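Side-chain contacts in beta-N-acetylglucosaminidase-like protein Glycoside hydrolase family 20 (Flavobacterium johnsoniae, PDB 6YHH), which probably hydrolyses terminal beta-linked N-acetylglucosamine from chitin fragments, as a family 20 glycoside hydrolase serving bacterial chitin breakdown: residues Asp168-Ala172 with Met173-Val177; Leu416-Val420 with Ala421-Leu425; Arg463-Pro466 with Arg467-Ala470; Ser495-Leu498 with Glu499-Gly502; Gly502-His505 with Ile506-Lys509. All coordinates share one frame; numbering follows the deposited sequence.

Interaction 1 (Asp168-Ala172 with Met173-Val177); sequences DALAA and MKMNV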
loop_
_atom_site.group_PDB
_atom_site.type_symbol
_atom_site.label_atom_id
_atom_site.label_comp_id
_atom_site.label_asym_id
_atom_site.label_seq_id
_atom_site.Cartn_x
_atom_site.Cartn_y
_atom_site.Cartn_z
ATOM N N ASP A 168 -9.868 -8.781 2.425
ATOM C CA ASP A 168 -10.579 -8.654 1.135
ATOM C C ASP A 168 -10.194 -9.780 0.182
ATOM O O ASP A 168 -11.071 -10.294 -0.539
ATOM C CB ASP A 168 -10.299 -7.298 0.499
ATOM C CG ASP A 168 -10.996 -6.150 1.253
ATOM O OD1 ASP A 168 -12.250 -6.218 1.334
ATOM O OD2 ASP A 168 -10.331 -5.243 1.688
ATOM N N ALA A 169 -8.913 -10.138 0.146
ATOM C CA ALA A 169 -8.459 -11.178 -0.775
ATOM C C ALA A 169 -9.117 -12.546 -0.381
ATOM O O ALA A 169 -9.472 -13.386 -1.255
ATOM C CB ALA A 169 -6.962 -11.304 -0.810
ATOM N N LEU A 170 -9.167 -12.803 0.914
ATOM C CA LEU A 170 -9.790 -14.057 1.444
ATOM C C LEU A 170 -11.263 -14.111 0.948
ATOM O O LEU A 170 -11.657 -15.090 0.352
ATOM C CB LEU A 170 -9.787 -14.151 2.968
ATOM C CG LEU A 170 -8.425 -14.459 3.605
ATOM C CD1 LEU A 170 -8.626 -14.720 5.092
ATOM C CD2 LEU A 170 -7.540 -15.448 2.986
ATOM N N ALA A 171 -11.973 -13.012 1.098
ATOM C CA ALA A 171 -13.357 -13.017 0.586
ATOM C C ALA A 171 -13.430 -13.239 -0.888
ATOM O O ALA A 171 -14.308 -13.930 -1.373
ATOM C CB ALA A 171 -14.125 -11.777 1.042
ATOM N N ALA A 172 -12.527 -12.622 -1.636
ATOM C CA ALA A 172 -12.498 -12.764 -3.070
ATOM C C ALA A 172 -12.326 -14.189 -3.504
ATOM O O ALA A 172 -12.829 -14.612 -4.598
ATOM C CB ALA A 172 -11.367 -11.909 -3.625
ATOM N N MET A 173 -11.649 -14.967 -2.663
ATOM C CA MET A 173 -11.378 -16.410 -2.936
ATOM C C MET A 173 -12.335 -17.316 -2.160
ATOM O O MET A 173 -12.090 -18.525 -2.065
ATOM C CB MET A 173 -9.958 -16.732 -2.577
ATOM C CG MET A 173 -8.911 -15.953 -3.393
ATOM S SD MET A 173 -9.224 -15.865 -5.182
ATOM C CE MET A 173 -9.396 -17.655 -5.444
ATOM N N LYS A 174 -13.372 -16.760 -1.548
ATOM C CA LYS A 174 -14.347 -17.519 -0.740
ATOM C C LYS A 174 -13.765 -18.206 0.470
ATOM O O LYS A 174 -14.255 -19.251 0.923
ATOM C CB LYS A 174 -15.135 -18.488 -1.600
ATOM C CG LYS A 174 -15.855 -17.826 -2.716
ATOM C CD LYS A 174 -16.785 -18.803 -3.454
ATOM C CE LYS A 174 -17.471 -18.167 -4.652
ATOM N NZ LYS A 174 -16.572 -18.160 -5.833
ATOM N N MET A 175 -12.650 -17.651 0.997
ATOM C CA MET A 175 -12.081 -18.143 2.233
ATOM C C MET A 175 -12.736 -17.469 3.438
ATOM O O MET A 175 -13.076 -16.298 3.348
ATOM C CB MET A 175 -10.560 -17.934 2.224
ATOM C CG MET A 175 -9.940 -18.724 1.135
ATOM S SD MET A 175 -8.133 -18.368 0.999
ATOM C CE MET A 175 -7.482 -19.089 2.524
ATOM N N ASN A 176 -12.948 -18.218 4.514
ATOM C CA ASN A 176 -13.786 -17.724 5.627
ATOM C C ASN A 176 -13.207 -17.763 6.972
ATOM O O ASN A 176 -13.940 -17.460 7.949
ATOM C CB ASN A 176 -15.133 -18.464 5.661
ATOM C CG ASN A 176 -14.977 -19.943 5.918
ATOM O OD1 ASN A 176 -13.869 -20.505 5.931
ATOM N ND2 ASN A 176 -16.086 -20.581 6.190
ATOM N N VAL A 177 -11.911 -18.060 7.111
ATOM C CA VAL A 177 -11.236 -18.061 8.410
ATOM C C VAL A 177 -9.916 -17.298 8.291
ATOM O O VAL A 177 -9.089 -17.539 7.378
ATOM C CB VAL A 177 -10.972 -19.449 8.941
ATOM C CG1 VAL A 177 -10.182 -19.397 10.201
ATOM C CG2 VAL A 177 -12.264 -20.282 9.116
HETATM O O HOH W 1 -14.081 -16.750 -5.776
#
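Leu170 and Met175, five residues apart round the end of helix 160-172, touch where CD2 of Leu170 meets SD of Met175, 3.6 Å away. The two side chains cross obliquely. Met175 runs straight through chi2 and bends only at its last torsion (chi3 69°), which sets the methyl CE close to the same leucine branch. Met173 differs in being bent at both chi2 and chi3. Its CG rests 3.4 Å from O of Ala169, while its end turns outward to pack on Ala469 and Ala472 of helix 467-476.

A Schellman motif shapes this turn, with Lys174 as C-prime residue at positive phi (62°). Met175 N bonds to Leu170 O at 2.8 Å, and Lys174 N to Ala171 O at 3.0 Å. The chain thus leaves the helix for strand 177-184, within a beta-alpha-beta crossover from strand 146-152 of the barrel. Lys174 stays extended until chi4, where NZ meets Thr119 OG1 and a water that donates to Ala172 O at 2.7 Å. A positive charge near these last carbonyls probably offsets the negative end of the helix dipole.

Interaction 2 (Leu416-Val420 with Ala421-Leu425); sequences LMYPV and ASHYL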
loop_
_atom_site.group_PDB
_atom_site.type_symbol
_atom_site.label_atom_id
_atom_site.label_comp_id
_atom_site.label_asym_id
_atom_site.label_seq_id
_atom_site.Cartn_x
_atom_site.Cartn_y
_atom_site.Cartn_z
ATOM N N LEU A 416 7.391 -21.429 2.837
ATOM C CA LEU A 416 8.599 -22.167 2.494
ATOM C C LEU A 416 8.932 -22.086 1.010
ATOM O O LEU A 416 9.862 -22.705 0.537
ATOM C CB LEU A 416 8.391 -23.627 2.979
ATOM C CG LEU A 416 8.222 -23.696 4.525
ATOM C CD1 LEU A 416 8.025 -25.186 4.930
ATOM C CD2 LEU A 416 9.280 -22.993 5.346
ATOM N N MET A 417 8.064 -21.401 0.271
ATOM C CA MET A 417 8.316 -21.075 -1.145
ATOM C C MET A 417 8.265 -22.262 -2.092
ATOM O O MET A 417 8.897 -22.257 -3.179
ATOM C CB MET A 417 9.608 -20.239 -1.348
ATOM C CG MET A 417 9.691 -19.029 -0.400
ATOM S SD MET A 417 8.187 -18.052 -0.297
ATOM C CE MET A 417 8.158 -17.307 -1.901
ATOM N N TYR A 418 7.518 -23.263 -1.704
ATOM C CA TYR A 418 7.302 -24.453 -2.612
ATOM C C TYR A 418 6.432 -24.105 -3.807
ATOM O O TYR A 418 5.648 -23.158 -3.825
ATOM C CB TYR A 418 6.673 -25.576 -1.788
ATOM C CG TYR A 418 7.415 -26.085 -0.574
ATOM C CD1 TYR A 418 8.749 -26.322 -0.594
ATOM C CD2 TYR A 418 6.730 -26.412 0.590
ATOM C CE1 TYR A 418 9.424 -26.843 0.467
ATOM C CE2 TYR A 418 7.387 -26.942 1.678
ATOM C CZ TYR A 418 8.724 -27.151 1.629
ATOM O OH TYR A 418 9.406 -27.711 2.713
ATOM N N PRO A 419 6.548 -24.931 -4.869
ATOM C CA PRO A 419 5.707 -24.710 -6.047
ATOM C C PRO A 419 4.220 -24.831 -5.742
ATOM O O PRO A 419 3.834 -25.642 -4.855
ATOM C CB PRO A 419 6.141 -25.838 -6.996
ATOM C CG PRO A 419 7.431 -26.328 -6.447
ATOM C CD PRO A 419 7.392 -26.118 -4.944
ATOM N N VAL A 420 3.413 -24.074 -6.483
ATOM C CA VAL A 420 1.973 -24.049 -6.284
ATOM C C VAL A 420 1.362 -25.463 -6.327
ATOM O O VAL A 420 0.456 -25.762 -5.576
ATOM C CB VAL A 420 1.252 -23.054 -7.165
ATOM C CG1 VAL A 420 1.302 -23.518 -8.669
ATOM C CG2 VAL A 420 -0.169 -22.828 -6.750
ATOM N N ALA A 421 1.828 -26.326 -7.237
ATOM C CA ALA A 421 1.191 -27.644 -7.324
ATOM C C ALA A 421 1.317 -28.472 -6.073
ATOM O O ALA A 421 0.417 -29.224 -5.790
ATOM C CB ALA A 421 1.782 -28.407 -8.497
ATOM N N SER A 422 2.391 -28.298 -5.281
ATOM C CA SER A 422 2.488 -29.032 -4.021
ATOM C C SER A 422 1.353 -28.625 -3.061
ATOM O O SER A 422 0.826 -29.484 -2.359
ATOM C CB SER A 422 3.827 -28.819 -3.321
ATOM O OG SER A 422 3.886 -27.497 -2.855
ATOM N N HIS A 423 0.954 -27.362 -3.058
ATOM C CA HIS A 423 -0.157 -26.928 -2.254
ATOM C C HIS A 423 -1.550 -27.289 -2.838
ATOM O O HIS A 423 -2.445 -27.682 -2.104
ATOM C CB HIS A 423 -0.033 -25.392 -1.999
ATOM C CG HIS A 423 1.243 -25.026 -1.381
ATOM N ND1 HIS A 423 1.672 -25.566 -0.194
ATOM C CD2 HIS A 423 2.157 -24.086 -1.724
ATOM C CE1 HIS A 423 2.839 -25.033 0.123
ATOM N NE2 HIS A 423 3.153 -24.144 -0.790
ATOM N N TYR A 424 -1.675 -27.181 -4.181
ATOM C CA TYR A 424 -2.957 -27.420 -4.836
ATOM C C TYR A 424 -3.395 -28.833 -4.709
ATOM O O TYR A 424 -4.590 -29.080 -4.568
ATOM C CB TYR A 424 -2.821 -27.059 -6.309
ATOM C CG TYR A 424 -4.111 -27.099 -7.102
ATOM C CD1 TYR A 424 -5.200 -26.387 -6.686
ATOM C CD2 TYR A 424 -4.216 -27.929 -8.206
ATOM C CE1 TYR A 424 -6.363 -26.394 -7.430
ATOM C CE2 TYR A 424 -5.358 -27.991 -8.965
ATOM C CZ TYR A 424 -6.436 -27.243 -8.582
ATOM O OH TYR A 424 -7.574 -27.276 -9.302
ATOM N N LEU A 425 -2.442 -29.755 -4.684
ATOM C CA LEU A 425 -2.788 -31.217 -4.649
ATOM C C LEU A 425 -2.793 -31.740 -3.254
ATOM O O LEU A 425 -3.193 -32.870 -3.009
ATOM C CB LEU A 425 -1.829 -31.960 -5.509
ATOM C CG LEU A 425 -1.960 -31.512 -6.991
ATOM C CD1 LEU A 425 -0.924 -32.248 -7.827
ATOM C CD2 LEU A 425 -3.394 -31.587 -7.571
HETATM O O HOH W 2 5.474 -22.980 0.129
#
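The side chains of Tyr418 and His423 cross at about a right angle, their ring planes inclined by some 43°, with CE1 of His423 at the tyrosine edge, near its plane and 4.2 Å from CD2 of Tyr418. One face of the tyrosine carries CB of Leu416, offset toward the rim. Over the centre of one imidazole face sits OG of Ser422, in one of its two conformers. At the imidazole edge, in the ring plane, a water lies 2.8 Å from His423 NE2; the same water accepts from Tyr418 N at 2.8 Å, so the ring is tied to the chain before the helix. The other ring nitrogen, ND1, bonds to Gly411 O.

This is the first turn of the short helix 420-424, which follows barrel strand 406-408 in the catalytic domain and packs on helices 467-476 and 484-497. Pro419 O receives Ser422 N at 3.1 Å, the donor lying well above the carbonyl plane. In one of the two conformers it also receives Ser422 OG at 2.7 Å, an arrangement that need not hold in the other. The serine hydroxyl gets there from between its own N and carbonyl carbon (chi1 69°). Tyr424 N meets Val420 O at 2.9 Å, with an N-H...O angle of 157°, whereas His423 N makes a weak bond to the same oxygen. The Val420 side chain packs on Ala470 and Met487. Tyr424 directs its hydroxyl to Glu473 OE1, and its ring makes a cation-pi contact with Arg474.

Interaction 3 (Arg463-Pro466 with Arg467-Ala470); sequences RVWP and RTAA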
loop_
_atom_site.group_PDB
_atom_site.type_symbol
_atom_site.label_atom_id
_atom_site.label_comp_id
_atom_site.label_asym_id
_atom_site.label_seq_id
_atom_site.Cartn_x
_atom_site.Cartn_y
_atom_site.Cartn_z
ATOM N N ARG A 463 4.334 -13.371 -1.233
ATOM C CA ARG A 463 4.446 -14.753 -0.698
ATOM C C ARG A 463 3.061 -15.433 -0.639
ATOM O O ARG A 463 2.885 -16.623 -1.004
ATOM C CB ARG A 463 5.148 -14.712 0.678
ATOM C CG ARG A 463 6.678 -14.750 0.554
ATOM C CD ARG A 463 7.313 -13.695 -0.327
ATOM N NE ARG A 463 8.742 -13.969 -0.512
ATOM C CZ ARG A 463 9.391 -13.760 -1.668
ATOM N NH1 ARG A 463 8.817 -13.091 -2.676
ATOM N NH2 ARG A 463 10.685 -14.149 -1.775
ATOM N N VAL A 464 2.055 -14.726 -0.147
ATOM C CA VAL A 464 0.703 -15.318 0.028
ATOM C C VAL A 464 0.006 -15.586 -1.299
ATOM O O VAL A 464 -0.603 -16.646 -1.452
ATOM C CB VAL A 464 -0.164 -14.452 0.956
ATOM C CG1 VAL A 464 -1.547 -15.040 1.153
ATOM C CG2 VAL A 464 0.546 -14.368 2.284
ATOM N N TRP A 465 0.092 -14.648 -2.221
ATOM C CA TRP A 465 -0.697 -14.625 -3.490
ATOM C C TRP A 465 0.229 -14.706 -4.657
ATOM O O TRP A 465 1.285 -14.028 -4.672
ATOM C CB TRP A 465 -1.529 -13.335 -3.555
ATOM C CG TRP A 465 -2.384 -13.149 -2.297
ATOM C CD1 TRP A 465 -2.163 -12.273 -1.230
ATOM C CD2 TRP A 465 -3.562 -13.904 -1.943
ATOM N NE1 TRP A 465 -3.126 -12.485 -0.257
ATOM C CE2 TRP A 465 -3.991 -13.470 -0.681
ATOM C CE3 TRP A 465 -4.267 -14.983 -2.573
ATOM C CZ2 TRP A 465 -5.064 -14.040 -0.030
ATOM C CZ3 TRP A 465 -5.367 -15.517 -1.937
ATOM C CH2 TRP A 465 -5.747 -15.051 -0.636
ATOM N N PRO A 466 -0.126 -15.486 -5.712
ATOM C CA PRO A 466 -1.419 -16.105 -5.872
ATOM C C PRO A 466 -1.525 -17.541 -5.387
ATOM O O PRO A 466 -2.589 -18.178 -5.572
ATOM C CB PRO A 466 -1.624 -16.076 -7.382
ATOM C CG PRO A 466 -0.218 -16.328 -7.885
ATOM C CD PRO A 466 0.674 -15.556 -6.925
ATOM N N ARG A 467 -0.529 -18.106 -4.746
ATOM C CA ARG A 467 -0.617 -19.487 -4.329
ATOM C C ARG A 467 -1.772 -19.802 -3.399
ATOM O O ARG A 467 -2.354 -20.918 -3.485
ATOM C CB ARG A 467 0.700 -20.062 -3.778
ATOM C CG ARG A 467 1.839 -20.142 -4.813
ATOM C CD ARG A 467 3.209 -20.629 -4.334
ATOM N NE ARG A 467 3.698 -19.617 -3.375
ATOM C CZ ARG A 467 4.332 -19.866 -2.262
ATOM N NH1 ARG A 467 4.770 -21.067 -1.977
ATOM N NH2 ARG A 467 4.527 -18.864 -1.411
ATOM N N THR A 468 -2.124 -18.901 -2.490
ATOM C CA THR A 468 -3.227 -19.145 -1.596
ATOM C C THR A 468 -4.587 -19.226 -2.334
ATOM O O THR A 468 -5.521 -19.812 -1.831
ATOM C CB THR A 468 -3.201 -18.135 -0.458
ATOM O OG1 THR A 468 -1.911 -18.319 0.183
ATOM C CG2 THR A 468 -4.336 -18.355 0.515
ATOM N N ALA A 469 -4.635 -18.656 -3.540
ATOM C CA ALA A 469 -5.860 -18.759 -4.382
ATOM C C ALA A 469 -6.072 -20.170 -4.862
ATOM O O ALA A 469 -7.206 -20.649 -4.875
ATOM C CB ALA A 469 -5.884 -17.724 -5.477
ATOM N N ALA A 470 -4.979 -20.889 -5.181
ATOM C CA ALA A 470 -5.062 -22.311 -5.504
ATOM C C ALA A 470 -5.468 -23.150 -4.282
ATOM O O ALA A 470 -6.254 -24.060 -4.384
ATOM C CB ALA A 470 -3.766 -22.784 -6.133
HETATM O O HOH W 3 1.964 -17.037 -3.713
#
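Val464 and Thr468 bridge a break between two helices: Trp465 leaves helical angles after helix 460-464, the peptide before Pro466 is cis, and Pro466 takes the N-cap position of helix 467-476. This kink follows the barrel strand 443-450 of the catalytic TIM-barrel domain. Val464 O nevertheless accepts Thr468 N at 2.9 Å, nearly along the C=O axis, and Pro466 O accepts Ala469 N at 2.9 Å.

The threonine strengthens the join, since its OG1, anti to its own carbonyl carbon (chi1 -59°), also donates to Val464 O, at 2.7 Å. That carbonyl is therefore gripped twice by one residue. Arg467 doubles back by a bend at chi3, so that NH2 reaches a lone pair of Arg463 O at 2.8 Å, in the carbonyl plane. A water donates to the same oxygen and accepts from both N and NE of Arg467. NH1 of Arg467 bonds to Tyr418 O, and NH2 also to Ile414 O.

Trp465 lays its indole against the new helix in a CH-pi contact: CB of Thr468 stands 4.0 Å from the centroid of the six-membered ring, 23° off its normal, while CG1 of Val464 lies toward the rim of that face.

Interaction 4 (Ser495-Leu498 with Glu499-Gly502); sequences SFRL and EELG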
loop_
_atom_site.group_PDB
_atom_site.type_symbol
_atom_site.label_atom_id
_atom_site.label_comp_id
_atom_site.label_asym_id
_atom_site.label_seq_id
_atom_site.Cartn_x
_atom_site.Cartn_y
_atom_site.Cartn_z
ATOM N N SER A 495 -5.259 -13.686 -10.067
ATOM C CA SER A 495 -4.174 -12.960 -9.425
ATOM C C SER A 495 -4.166 -11.467 -9.822
ATOM O O SER A 495 -4.012 -10.576 -8.976
ATOM C CB SER A 495 -2.848 -13.602 -9.815
ATOM O OG SER A 495 -1.747 -12.945 -9.151
ATOM N N PHE A 496 -4.362 -11.205 -11.116
ATOM C CA PHE A 496 -4.496 -9.847 -11.611
ATOM C C PHE A 496 -5.617 -9.086 -10.944
ATOM O O PHE A 496 -5.401 -7.969 -10.430
ATOM C CB PHE A 496 -4.670 -9.952 -13.095
ATOM C CG PHE A 496 -5.448 -8.860 -13.776
ATOM C CD1 PHE A 496 -5.063 -7.556 -13.693
ATOM C CD2 PHE A 496 -6.454 -9.184 -14.670
ATOM C CE1 PHE A 496 -5.756 -6.568 -14.326
ATOM C CE2 PHE A 496 -7.173 -8.204 -15.384
ATOM C CZ PHE A 496 -6.781 -6.875 -15.238
ATOM N N ARG A 497 -6.808 -9.679 -10.862
ATOM C CA ARG A 497 -7.955 -8.958 -10.298
ATOM C C ARG A 497 -7.859 -8.688 -8.809
ATOM O O ARG A 497 -8.493 -7.785 -8.290
ATOM C CB ARG A 497 -9.262 -9.600 -10.733
ATOM C CG ARG A 497 -9.541 -9.435 -12.222
ATOM C CD ARG A 497 -9.638 -7.962 -12.681
ATOM N NE ARG A 497 -10.122 -7.901 -14.087
ATOM C CZ ARG A 497 -10.169 -6.765 -14.775
ATOM N NH1 ARG A 497 -9.792 -5.619 -14.201
ATOM N NH2 ARG A 497 -10.537 -6.757 -16.057
ATOM N N LEU A 498 -7.022 -9.464 -8.085
ATOM C CA LEU A 498 -6.801 -9.147 -6.687
ATOM C C LEU A 498 -6.147 -7.766 -6.514
ATOM O O LEU A 498 -6.269 -7.174 -5.418
ATOM C CB LEU A 498 -5.964 -10.241 -5.984
ATOM C CG LEU A 498 -6.532 -11.624 -5.823
ATOM C CD1 LEU A 498 -5.457 -12.574 -5.330
ATOM C CD2 LEU A 498 -7.684 -11.588 -4.822
ATOM N N GLU A 499 -5.511 -7.233 -7.556
ATOM C CA GLU A 499 -4.833 -5.944 -7.390
ATOM C C GLU A 499 -5.778 -4.825 -7.074
ATOM O O GLU A 499 -5.394 -3.835 -6.439
ATOM C CB GLU A 499 -4.030 -5.562 -8.618
ATOM C CG GLU A 499 -2.786 -6.410 -8.891
ATOM C CD GLU A 499 -1.880 -5.779 -9.890
ATOM O OE1 GLU A 499 -2.322 -5.555 -11.010
ATOM O OE2 GLU A 499 -0.768 -5.391 -9.441
ATOM N N GLU A 500 -7.045 -4.955 -7.489
ATOM C CA GLU A 500 -8.001 -3.923 -7.153
ATOM C C GLU A 500 -8.298 -3.812 -5.677
ATOM O O GLU A 500 -8.859 -2.818 -5.262
ATOM C CB GLU A 500 -9.311 -4.095 -7.949
ATOM C CG GLU A 500 -10.183 -5.219 -7.406
ATOM C CD GLU A 500 -11.287 -5.707 -8.347
ATOM O OE1 GLU A 500 -11.284 -5.333 -9.541
ATOM O OE2 GLU A 500 -12.098 -6.523 -7.840
ATOM N N LEU A 501 -7.939 -4.827 -4.916
ATOM C CA LEU A 501 -8.156 -4.838 -3.487
ATOM C C LEU A 501 -6.876 -4.356 -2.740
ATOM O O LEU A 501 -6.820 -4.378 -1.513
ATOM C CB LEU A 501 -8.460 -6.296 -3.056
ATOM C CG LEU A 501 -9.676 -6.892 -3.760
ATOM C CD1 LEU A 501 -9.840 -8.375 -3.395
ATOM C CD2 LEU A 501 -10.931 -6.090 -3.544
ATOM N N GLY A 502 -5.891 -3.866 -3.474
ATOM C CA GLY A 502 -4.658 -3.335 -2.889
ATOM C C GLY A 502 -3.551 -4.338 -2.742
ATOM O O GLY A 502 -2.454 -4.004 -2.263
HETATM O O HOH W 4 -9.311 -4.853 -11.465
#
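Arg497 and Glu500, one turn apart where helix 484-497 runs out, are joined through a single water: it accepts from Arg497 NH1 at 2.9 Å and donates to Glu500 OE1 at 2.8 Å. Their charged atoms do not touch, NH1 of Arg497 and OE1 of Glu500 being 4.9 Å apart. The water lies in the guanidinium plane, at its edge, while CE2 of Phe496 rests against one face of the group.

The backbone tightens here from alpha-helix into a 3-10 turn, and three successive carbonyls find donors three residues on. Phe496 O takes Glu499 N at 3.0 Å, Arg497 O takes Glu500 N at 3.3 Å, and Leu498 O takes Leu501 N at 2.9 Å. In each the donor stands above the carbonyl plane.

The carboxylates find their main partners further off. Glu500 forms salt bridges with Arg51 and Arg55 of helix 40-56, reaching out through a CG placed between its N and carbonyl carbon (chi1 76°). Glu499 OE1 pairs with Arg514 of the second subunit, and Arg497 NH1 with Asn515 of that same subunit. On the apolar side, CD2 of Leu498 and CD1 of Leu501 approach to 4.1 Å, both leaning on helix 160-172.

The helix end thus sends its charges two ways, to the N-terminal helix 40-56 and to the dimer partner. With arginines so close, both glutamates are probably held in the ionised form.

Interaction 5 (Gly502-His505 with Ile506-Lys509); sequences GLTH and IKNK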
loop_
_atom_site.group_PDB
_atom_site.type_symbol
_atom_site.label_atom_id
_atom_site.label_comp_id
_atom_site.label_asym_id
_atom_site.label_seq_id
_atom_site.Cartn_x
_atom_site.Cartn_y
_atom_site.Cartn_z
ATOM N N GLY A 502 -5.891 -3.866 -3.474
ATOM C CA GLY A 502 -4.658 -3.335 -2.889
ATOM C C GLY A 502 -3.551 -4.338 -2.742
ATOM O O GLY A 502 -2.454 -4.004 -2.263
ATOM N N LEU A 503 -3.782 -5.583 -3.135
ATOM C CA LEU A 503 -2.728 -6.593 -2.942
ATOM C C LEU A 503 -1.487 -6.243 -3.739
ATOM O O LEU A 503 -1.548 -5.756 -4.879
ATOM C CB LEU A 503 -3.246 -8.038 -3.334
ATOM C CG LEU A 503 -4.051 -8.796 -2.254
ATOM C CD1 LEU A 503 -3.576 -8.847 -0.851
ATOM C CD2 LEU A 503 -5.352 -8.029 -2.052
ATOM N N THR A 504 -0.317 -6.459 -3.167
ATOM C CA THR A 504 0.923 -5.849 -3.669
ATOM C C THR A 504 1.792 -6.864 -4.344
ATOM O O THR A 504 2.941 -6.579 -4.661
ATOM C CB THR A 504 1.787 -5.261 -2.545
ATOM O OG1 THR A 504 2.316 -6.292 -1.680
ATOM C CG2 THR A 504 1.013 -4.279 -1.654
ATOM N N HIS A 505 1.284 -8.073 -4.559
ATOM C CA HIS A 505 2.160 -9.153 -5.050
ATOM C C HIS A 505 2.900 -8.836 -6.365
ATOM O O HIS A 505 4.075 -9.145 -6.515
ATOM C CB HIS A 505 1.428 -10.479 -5.154
ATOM C CG HIS A 505 0.142 -10.415 -5.897
ATOM N ND1 HIS A 505 -0.892 -9.594 -5.505
ATOM C CD2 HIS A 505 -0.309 -11.104 -6.976
ATOM C CE1 HIS A 505 -1.886 -9.717 -6.362
ATOM N NE2 HIS A 505 -1.587 -10.687 -7.220
ATOM N N ILE A 506 2.238 -8.185 -7.285
ATOM C CA ILE A 506 2.831 -7.828 -8.579
ATOM C C ILE A 506 3.556 -6.486 -8.430
ATOM O O ILE A 506 4.726 -6.325 -8.854
ATOM C CB ILE A 506 1.748 -7.769 -9.703
ATOM C CG1 ILE A 506 1.039 -9.136 -9.823
ATOM C CG2 ILE A 506 2.402 -7.455 -11.029
ATOM C CD1 ILE A 506 -0.277 -9.084 -10.548
ATOM N N LYS A 507 2.895 -5.477 -7.866
ATOM C CA LYS A 507 3.429 -4.099 -7.944
ATOM C C LYS A 507 4.645 -3.846 -7.050
ATOM O O LYS A 507 5.540 -3.072 -7.430
ATOM C CB LYS A 507 2.299 -3.062 -7.673
ATOM C CG LYS A 507 1.795 -2.969 -6.253
ATOM C CD LYS A 507 0.536 -2.142 -6.170
ATOM C CE LYS A 507 0.103 -1.920 -4.768
ATOM N NZ LYS A 507 -1.262 -1.263 -4.677
ATOM N N ASN A 508 4.702 -4.484 -5.871
ATOM C CA ASN A 508 5.822 -4.256 -4.995
ATOM C C ASN A 508 7.099 -4.905 -5.564
ATOM O O ASN A 508 8.197 -4.519 -5.196
ATOM C CB ASN A 508 5.527 -4.716 -3.544
ATOM C CG ASN A 508 4.829 -3.665 -2.705
ATOM O OD1 ASN A 508 4.641 -3.838 -1.415
ATOM N ND2 ASN A 508 4.419 -2.603 -3.341
ATOM N N LYS A 509 6.998 -5.878 -6.487
ATOM C CA LYS A 509 8.150 -6.453 -7.097
ATOM C C LYS A 509 8.910 -5.399 -7.876
ATOM O O LYS A 509 10.122 -5.343 -7.841
ATOM C CB LYS A 509 7.687 -7.561 -8.078
ATOM C CG LYS A 509 8.778 -8.220 -8.877
ATOM C CD LYS A 509 8.154 -9.219 -9.825
ATOM C CE LYS A 509 9.217 -9.934 -10.585
ATOM N NZ LYS A 509 8.644 -11.102 -11.329
HETATM O O HOH W 5 -1.614 -1.405 -1.815
HETATM O O HOH W 6 -2.763 -3.360 -5.781
HETATM O O HOH W 7 0.179 -5.981 -7.054
#
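Thr504 and Asn508 form the close-packed half of this helix start. Asn508 N donates to Thr504 O at 3.0 Å with an N-H...O angle of 162°, the backbone hydrogen bond between the segments. CB of Asn508 comes within 3.4 Å of Thr504 O, and its side-chain amide, whose orientation is doubtful, presses on CB of Thr504. Beside them His505 and Ile506 point the same way: CG1 of Ile506 sits over the imidazole face in a CH-pi contact, 4.1 Å from the ring centroid. Having CG between its backbone N and carbonyl carbon (chi1 51°) puts the His505 ring there, and NE2 carries on to Ser495 O.

The other half is built on water. Lys507 runs extended past CG, brushing Thr504 CG2 with its CE, yet its NZ stays 3.8 Å from Gly502 O. One water spans that gap, donating to Gly502 O at 2.8 Å and accepting from NZ of Lys507; a second joins NZ to Leu503 O. A third water links Leu503 O to the backbone N of Lys507. Lys507 NZ probably also bonds to the side-chain amide of Asn508 of the second subunit.

The opening of helix 507-517 is thus fixed by a nearly straight backbone bond and apolar packing, whereas the ammonium group is held by two bridging waters and probably by Asn508 of the second subunit, which should let it keep its charge.

In the fold
Each contact is local, closing only the turn it spans; in chain order they run in series, and none encloses or crosses another. Interaction 1 ends helix 160-172, interaction 2 starts helix 420-424, and interaction 3 bends the chain into helix 467-476. Interactions 4 and 5 share Gly502, one ending helix 484-497 and the other starting helix 507-517. Interaction 3 is the hub in space: it touches all the others, with Ala469 on Met173, Ala470 on Val420, and Trp465 on both Leu498 and Leu503. Interactions 2 and 4 stay apart, their centres about 21 Å distant. Barrel helices are thereby tied to the segment that meets the second subunit.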